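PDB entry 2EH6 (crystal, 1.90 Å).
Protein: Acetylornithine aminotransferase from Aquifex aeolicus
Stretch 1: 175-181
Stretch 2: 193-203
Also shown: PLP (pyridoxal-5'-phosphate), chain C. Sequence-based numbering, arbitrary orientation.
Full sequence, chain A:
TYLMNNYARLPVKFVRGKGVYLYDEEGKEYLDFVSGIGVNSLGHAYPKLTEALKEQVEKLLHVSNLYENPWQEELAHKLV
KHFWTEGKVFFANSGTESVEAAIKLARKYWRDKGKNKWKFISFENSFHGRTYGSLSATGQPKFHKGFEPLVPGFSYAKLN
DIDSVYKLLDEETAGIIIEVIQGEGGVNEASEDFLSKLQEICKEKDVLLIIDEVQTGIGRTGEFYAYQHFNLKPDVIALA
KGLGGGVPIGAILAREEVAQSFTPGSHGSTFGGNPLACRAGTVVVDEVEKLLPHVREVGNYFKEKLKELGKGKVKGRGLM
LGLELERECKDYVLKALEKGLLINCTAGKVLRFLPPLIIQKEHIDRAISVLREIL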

ATOM      1  N   GLY A 175       7.413  19.235 -11.697  1.00 32.57           N
ATOM      2  CA  GLY A 175       7.442  19.583 -10.292  1.00 32.36           C
ATOM      3  C   GLY A 175       8.720  19.230  -9.569  1.00 30.89           C
ATOM      4  O   GLY A 175       9.593  18.541 -10.102  1.00 31.03           O
ATOM      5  N   ILE A 176       8.821  19.727  -8.343  1.00 31.50           N
ATOM      6  CA  ILE A 176       9.967  19.479  -7.477  1.00 31.55           C
ATOM      7  C   ILE A 176       9.442  18.732  -6.248  1.00 32.26           C
ATOM      8  O   ILE A 176       8.446  19.142  -5.647  1.00 31.82           O
ATOM      9  CB  ILE A 176      10.622  20.807  -7.042  1.00 32.48           C
ATOM     10  CG1 ILE A 176      11.139  21.552  -8.280  1.00 33.48           C
ATOM     11  CG2 ILE A 176      11.755  20.536  -6.064  1.00 31.45           C
ATOM     12  CD1 ILE A 176      11.849  22.853  -7.974  1.00 32.59           C
ATOM     13  N   ILE A 177      10.109  17.635  -5.892  1.00 31.39           N
ATOM     14  CA  ILE A 177       9.716  16.801  -4.753  1.00 29.48           C
ATOM     15  C   ILE A 177      10.755  16.928  -3.644  1.00 28.82           C
ATOM     16  O   ILE A 177      11.948  16.736  -3.883  1.00 28.57           O
ATOM     17  CB  ILE A 177       9.633  15.315  -5.167  1.00 29.85           C
ATOM     18  CG1 ILE A 177       8.703  15.162  -6.371  1.00 26.94           C
ATOM     19  CG2 ILE A 177       9.133  14.480  -4.001  1.00 28.17           C
ATOM     20  CD1 ILE A 177       8.720  13.773  -6.985  1.00 28.43           C
ATOM     21  N   ILE A 178      10.311  17.210  -2.425  1.00 28.56           N
ATOM     22  CA  ILE A 178      11.269  17.377  -1.342  1.00 28.37           C
ATOM     23  C   ILE A 178      10.738  17.020   0.043  1.00 27.51           C
ATOM     24  O   ILE A 178       9.531  17.022   0.276  1.00 27.74           O
ATOM     25  CB  ILE A 178      11.751  18.848  -1.318  1.00 29.73           C
ATOM     26  CG1 ILE A 178      12.914  19.024  -0.340  1.00 30.95           C
ATOM     27  CG2 ILE A 178      10.581  19.764  -0.946  1.00 29.19           C
ATOM     28  CD1 ILE A 178      13.543  20.413  -0.393  1.00 32.73           C
ATOM     29  N   GLU A 179      11.654  16.703   0.956  1.00 26.89           N
ATOM     30  CA  GLU A 179      11.300  16.420   2.344  1.00 27.22           C
ATOM     31  C   GLU A 179      11.825  17.638   3.104  1.00 28.16           C
ATOM     32  O   GLU A 179      12.981  18.004   2.925  1.00 28.11           O
ATOM     33  CB  GLU A 179      12.029  15.171   2.857  1.00 27.45           C
ATOM     34  CG  GLU A 179      11.691  13.892   2.123  1.00 28.71           C
ATOM     35  CD  GLU A 179      12.740  12.823   2.329  1.00 31.03           C
ATOM     36  OE1 GLU A 179      12.768  12.201   3.417  1.00 29.42           O
ATOM     37  OE2 GLU A 179      13.551  12.616   1.405  1.00 31.63           O
ATOM     38  N   VAL A 180      10.992  18.269   3.930  1.00 29.21           N
ATOM     39  CA  VAL A 180      11.433  19.434   4.699  1.00 31.65           C
ATOM     40  C   VAL A 180      12.651  19.034   5.526  1.00 31.61           C
ATOM     41  O   VAL A 180      13.602  19.805   5.683  1.00 30.71           O
ATOM     42  CB  VAL A 180      10.307  19.955   5.619  1.00 32.87           C
ATOM     43  CG1 VAL A 180      10.841  21.037   6.537  1.00 35.91           C
ATOM     44  CG2 VAL A 180       9.175  20.518   4.770  1.00 35.55           C
ATOM     45  N   ILE A 181      12.603  17.818   6.059  1.00 30.73           N
ATOM     46  CA  ILE A 181      13.702  17.233   6.821  1.00 29.41           C
ATOM     47  C   ILE A 181      13.807  15.802   6.286  1.00 29.75           C
ATOM     48  O   ILE A 181      12.836  15.047   6.341  1.00 26.96           O
ATOM     49  CB  ILE A 181      13.411  17.176   8.345  1.00 29.08           C
ATOM     50  CG1 ILE A 181      13.263  18.590   8.915  1.00 30.71           C
ATOM     51  CG2 ILE A 181      14.553  16.455   9.061  1.00 28.16           C
ATOM     52  CD1 ILE A 181      12.904  18.626  10.392  1.00 30.25           C
TER
HETATM   53  N1  PLP C1001       8.682   8.885   2.014  1.00 40.84           N
HETATM   54  C2  PLP C1001       9.234   9.272   3.179  1.00 41.06           C
HETATM   55  C2A PLP C1001       9.709  10.691   3.356  1.00 40.23           C
HETATM   56  C3  PLP C1001       9.370   8.357   4.243  1.00 43.17           C
HETATM   57  O3  PLP C1001       9.929   8.748   5.428  1.00 48.34           O
HETATM   58  C4  PLP C1001       8.911   7.011   4.058  1.00 41.56           C
HETATM   59  C4A PLP C1001       9.043   6.052   5.181  1.00 43.09           C
HETATM   60  C5  PLP C1001       8.327   6.640   2.780  1.00 40.82           C
HETATM   61  C6  PLP C1001       8.236   7.626   1.786  1.00 41.32           C
HETATM   62  C5A PLP C1001       7.828   5.228   2.518  1.00 40.81           C
HETATM   63  O4P PLP C1001       6.598   5.024   3.215  1.00 41.58           O
HETATM   64  P   PLP C1001       6.075   3.512   2.944  1.00 39.36           P
HETATM   65  O1P PLP C1001       4.802   3.334   3.680  1.00 39.63           O
HETATM   66  O2P PLP C1001       5.823   3.242   1.392  1.00 41.05           O
HETATM   67  O3P PLP C1001       7.172   2.468   3.490  1.00 38.70           O
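Stretch 2, residues 193-203: DFLSKLQEICK

A helix packed on a β-strand illustrates how alternation in one element meets periodicity in the other, and acetylornithine aminotransferase offers a compact example. Residues 193-203 are helical throughout, with phi/psi near -60/-45 and successive i to i-4 backbone hydrogen bonds, such as Leu-198 N to Phe-194 O at 2.8 Å. The helix runs nearly antiparallel to strand 175-178, with a signed crossing angle of -157° and a closest axial approach of 9.8 Å. Such spacing leaves room for one interdigitated layer of side chains, and no hydrogen bond crosses it.

On the strand, Ile-176 and Ile-178 point their CA-to-CB bonds toward the helix, while Ile-177 points away. On the helix, Leu-195, Leu-198 and Cys-202 recur at three- and four-residue steps, close to the helical repeat, with Phe-194 and Ile-201 beside them on the same face. The CA-to-CB bond of Ile-201 points toward the strand, but its side chain comes no nearer than 4.7 Å.

Rotamers complete the fit. Ile-176 is m,t, an extended conformation that carries CD1 to 3.7 Å from Leu-198 CD1 and 4.0 Å from Cys-202 SG. Ile-178 is t,t, and its CD1 lies among three helix residues: 3.7 Å from Leu-198 CD2, 4.1 Å from Leu-195 CD2 and 3.9 Å from Phe-194 CE2, the last at the ring edge. Leu-198 is t,p; its CD1 lies against Ile-176, while its CD2 sits between the two isoleucines, 4.3 Å from Ile-176 CG2. Leu-195 takes the alternative m,t form; its CD1 lies 4.3 Å from Val-180 CG1, beyond the strand.

Away from the interface, other contacts form. Lys-197 extends so that NZ reaches Asp-193 OD2 at 3.4 Å, a weak hydrogen bond within a salt bridge. The CA-to-CB bond of Glu-179 points away from the helix, and its OE1 comes within 3.4 Å of PLP C2A.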

ATOM      1  N   ASP A 193      16.234  29.555   4.233  1.00 42.79           N
ATOM      2  CA  ASP A 193      16.627  30.319   3.060  1.00 44.11           C
ATOM      3  C   ASP A 193      16.398  29.487   1.805  1.00 43.33           C
ATOM      4  O   ASP A 193      15.794  29.956   0.840  1.00 42.23           O
ATOM      5  CB  ASP A 193      18.102  30.711   3.153  1.00 46.73           C
ATOM      6  CG  ASP A 193      18.572  31.489   1.937  1.00 50.35           C
ATOM      7  OD1 ASP A 193      17.945  32.524   1.619  1.00 52.31           O
ATOM      8  OD2 ASP A 193      19.564  31.068   1.302  1.00 51.00           O
ATOM      9  N   PHE A 194      16.880  28.247   1.830  1.00 41.65           N
ATOM     10  CA  PHE A 194      16.734  27.342   0.697  1.00 40.61           C
ATOM     11  C   PHE A 194      15.271  27.103   0.342  1.00 40.02           C
ATOM     12  O   PHE A 194      14.888  27.200  -0.825  1.00 40.36           O
ATOM     13  CB  PHE A 194      17.409  26.000   0.996  1.00 40.53           C
ATOM     14  CG  PHE A 194      17.300  25.005  -0.126  1.00 41.04           C
ATOM     15  CD1 PHE A 194      17.940  25.233  -1.339  1.00 41.63           C
ATOM     16  CD2 PHE A 194      16.548  23.843   0.028  1.00 39.21           C
ATOM     17  CE1 PHE A 194      17.834  24.317  -2.387  1.00 42.15           C
ATOM     18  CE2 PHE A 194      16.435  22.923  -1.009  1.00 39.88           C
ATOM     19  CZ  PHE A 194      17.079  23.158  -2.220  1.00 41.06           C
ATOM     20  N   LEU A 195      14.454  26.785   1.342  1.00 39.67           N
ATOM     21  CA  LEU A 195      13.036  26.531   1.108  1.00 40.10           C
ATOM     22  C   LEU A 195      12.331  27.767   0.560  1.00 40.88           C
ATOM     23  O   LEU A 195      11.400  27.659  -0.242  1.00 38.87           O
ATOM     24  CB  LEU A 195      12.353  26.069   2.400  1.00 39.23           C
ATOM     25  CG  LEU A 195      12.827  24.713   2.937  1.00 40.24           C
ATOM     26  CD1 LEU A 195      12.088  24.387   4.220  1.00 40.21           C
ATOM     27  CD2 LEU A 195      12.590  23.627   1.893  1.00 36.88           C
ATOM     28  N   SER A 196      12.777  28.939   1.002  1.00 41.71           N
ATOM     29  CA  SER A 196      12.206  30.199   0.543  1.00 42.63           C
ATOM     30  C   SER A 196      12.454  30.349  -0.954  1.00 41.47           C
ATOM     31  O   SER A 196      11.530  30.593  -1.728  1.00 42.17           O
ATOM     32  CB  SER A 196      12.848  31.370   1.286  1.00 43.90           C
ATOM     33  OG  SER A 196      12.465  32.606   0.706  1.00 48.74           O
ATOM     34  N   LYS A 197      13.710  30.189  -1.352  1.00 41.38           N
ATOM     35  CA  LYS A 197      14.085  30.306  -2.752  1.00 41.68           C
ATOM     36  C   LYS A 197      13.417  29.232  -3.593  1.00 41.43           C
ATOM     37  O   LYS A 197      12.993  29.494  -4.719  1.00 41.79           O
ATOM     38  CB  LYS A 197      15.603  30.208  -2.904  1.00 43.41           C
ATOM     39  CG  LYS A 197      16.366  31.362  -2.275  1.00 45.71           C
ATOM     40  CD  LYS A 197      17.866  31.165  -2.434  1.00 48.44           C
ATOM     41  CE  LYS A 197      18.656  32.289  -1.777  1.00 48.69           C
ATOM     42  NZ  LYS A 197      20.121  32.031  -1.858  1.00 49.41           N
ATOM     43  N   LEU A 198      13.325  28.020  -3.049  1.00 40.75           N
ATOM     44  CA  LEU A 198      12.701  26.916  -3.770  1.00 39.79           C
ATOM     45  C   LEU A 198      11.240  27.257  -4.023  1.00 39.90           C
ATOM     46  O   LEU A 198      10.710  27.004  -5.103  1.00 39.68           O
ATOM     47  CB  LEU A 198      12.812  25.615  -2.964  1.00 39.94           C
ATOM     48  CG  LEU A 198      12.467  24.313  -3.698  1.00 38.92           C
ATOM     49  CD1 LEU A 198      13.395  24.137  -4.890  1.00 37.74           C
ATOM     50  CD2 LEU A 198      12.609  23.125  -2.747  1.00 35.71           C
ATOM     51  N   GLN A 199      10.588  27.839  -3.023  1.00 41.08           N
ATOM     52  CA  GLN A 199       9.191  28.226  -3.163  1.00 43.73           C
ATOM     53  C   GLN A 199       9.108  29.278  -4.268  1.00 45.79           C
ATOM     54  O   GLN A 199       8.204  29.250  -5.106  1.00 45.76           O
ATOM     55  CB  GLN A 199       8.669  28.806  -1.845  1.00 44.90           C
ATOM     56  CG  GLN A 199       7.225  29.283  -1.900  1.00 46.99           C
ATOM     57  CD  GLN A 199       6.236  28.144  -2.050  1.00 48.94           C
ATOM     58  OE1 GLN A 199       5.966  27.410  -1.097  1.00 49.75           O
ATOM     59  NE2 GLN A 199       5.696  27.983  -3.253  1.00 49.82           N
ATOM     60  N   GLU A 200      10.072  30.198  -4.259  1.00 46.89           N
ATOM     61  CA  GLU A 200      10.149  31.278  -5.245  1.00 48.75           C
ATOM     62  C   GLU A 200      10.274  30.712  -6.652  1.00 47.88           C
ATOM     63  O   GLU A 200       9.545  31.106  -7.561  1.00 47.75           O
ATOM     64  CB  GLU A 200      11.359  32.167  -4.950  1.00 51.32           C
ATOM     65  CG  GLU A 200      11.590  33.268  -5.971  1.00 55.53           C
ATOM     66  CD  GLU A 200      12.946  33.931  -5.814  1.00 57.96           C
ATOM     67  OE1 GLU A 200      13.971  33.235  -5.989  1.00 58.51           O
ATOM     68  OE2 GLU A 200      12.987  35.145  -5.515  1.00 60.39           O
ATOM     69  N   ILE A 201      11.214  29.790  -6.819  1.00 48.43           N
ATOM     70  CA  ILE A 201      11.454  29.153  -8.104  1.00 49.51           C
ATOM     71  C   ILE A 201      10.183  28.531  -8.664  1.00 50.08           C
ATOM     72  O   ILE A 201       9.861  28.707  -9.838  1.00 50.06           O
ATOM     73  CB  ILE A 201      12.522  28.052  -7.979  1.00 51.08           C
ATOM     74  CG1 ILE A 201      13.870  28.682  -7.624  1.00 52.39           C
ATOM     75  CG2 ILE A 201      12.617  27.266  -9.275  1.00 52.11           C
ATOM     76  CD1 ILE A 201      14.991  27.673  -7.474  1.00 54.07           C
ATOM     77  N   CYS A 202       9.460  27.801  -7.821  1.00 49.28           N
ATOM     78  CA  CYS A 202       8.230  27.157  -8.260  1.00 48.86           C
ATOM     79  C   CYS A 202       7.196  28.148  -8.773  1.00 49.27           C
ATOM     80  O   CYS A 202       6.589  27.925  -9.819  1.00 49.54           O
ATOM     81  CB  CYS A 202       7.642  26.313  -7.128  1.00 47.62           C
ATOM     82  SG  CYS A 202       8.643  24.851  -6.767  1.00 43.33           S
ATOM     83  N   LYS A 203       6.998  29.244  -8.049  1.00 50.44           N
ATOM     84  CA  LYS A 203       6.030  30.253  -8.468  1.00 53.13           C
ATOM     85  C   LYS A 203       6.434  30.945  -9.769  1.00 53.81           C
ATOM     86  O   LYS A 203       5.595  31.191 -10.630  1.00 54.92           O
ATOM     87  CB  LYS A 203       5.846  31.310  -7.374  1.00 55.31           C
ATOM     88  CG  LYS A 203       5.002  32.509  -7.810  1.00 56.86           C
ATOM     89  CD  LYS A 203       4.806  33.512  -6.677  1.00 58.90           C
ATOM     90  CE  LYS A 203       3.660  33.116  -5.754  1.00 59.78           C
ATOM     91  NZ  LYS A 203       2.334  33.188  -6.436  1.00 61.11           N
TER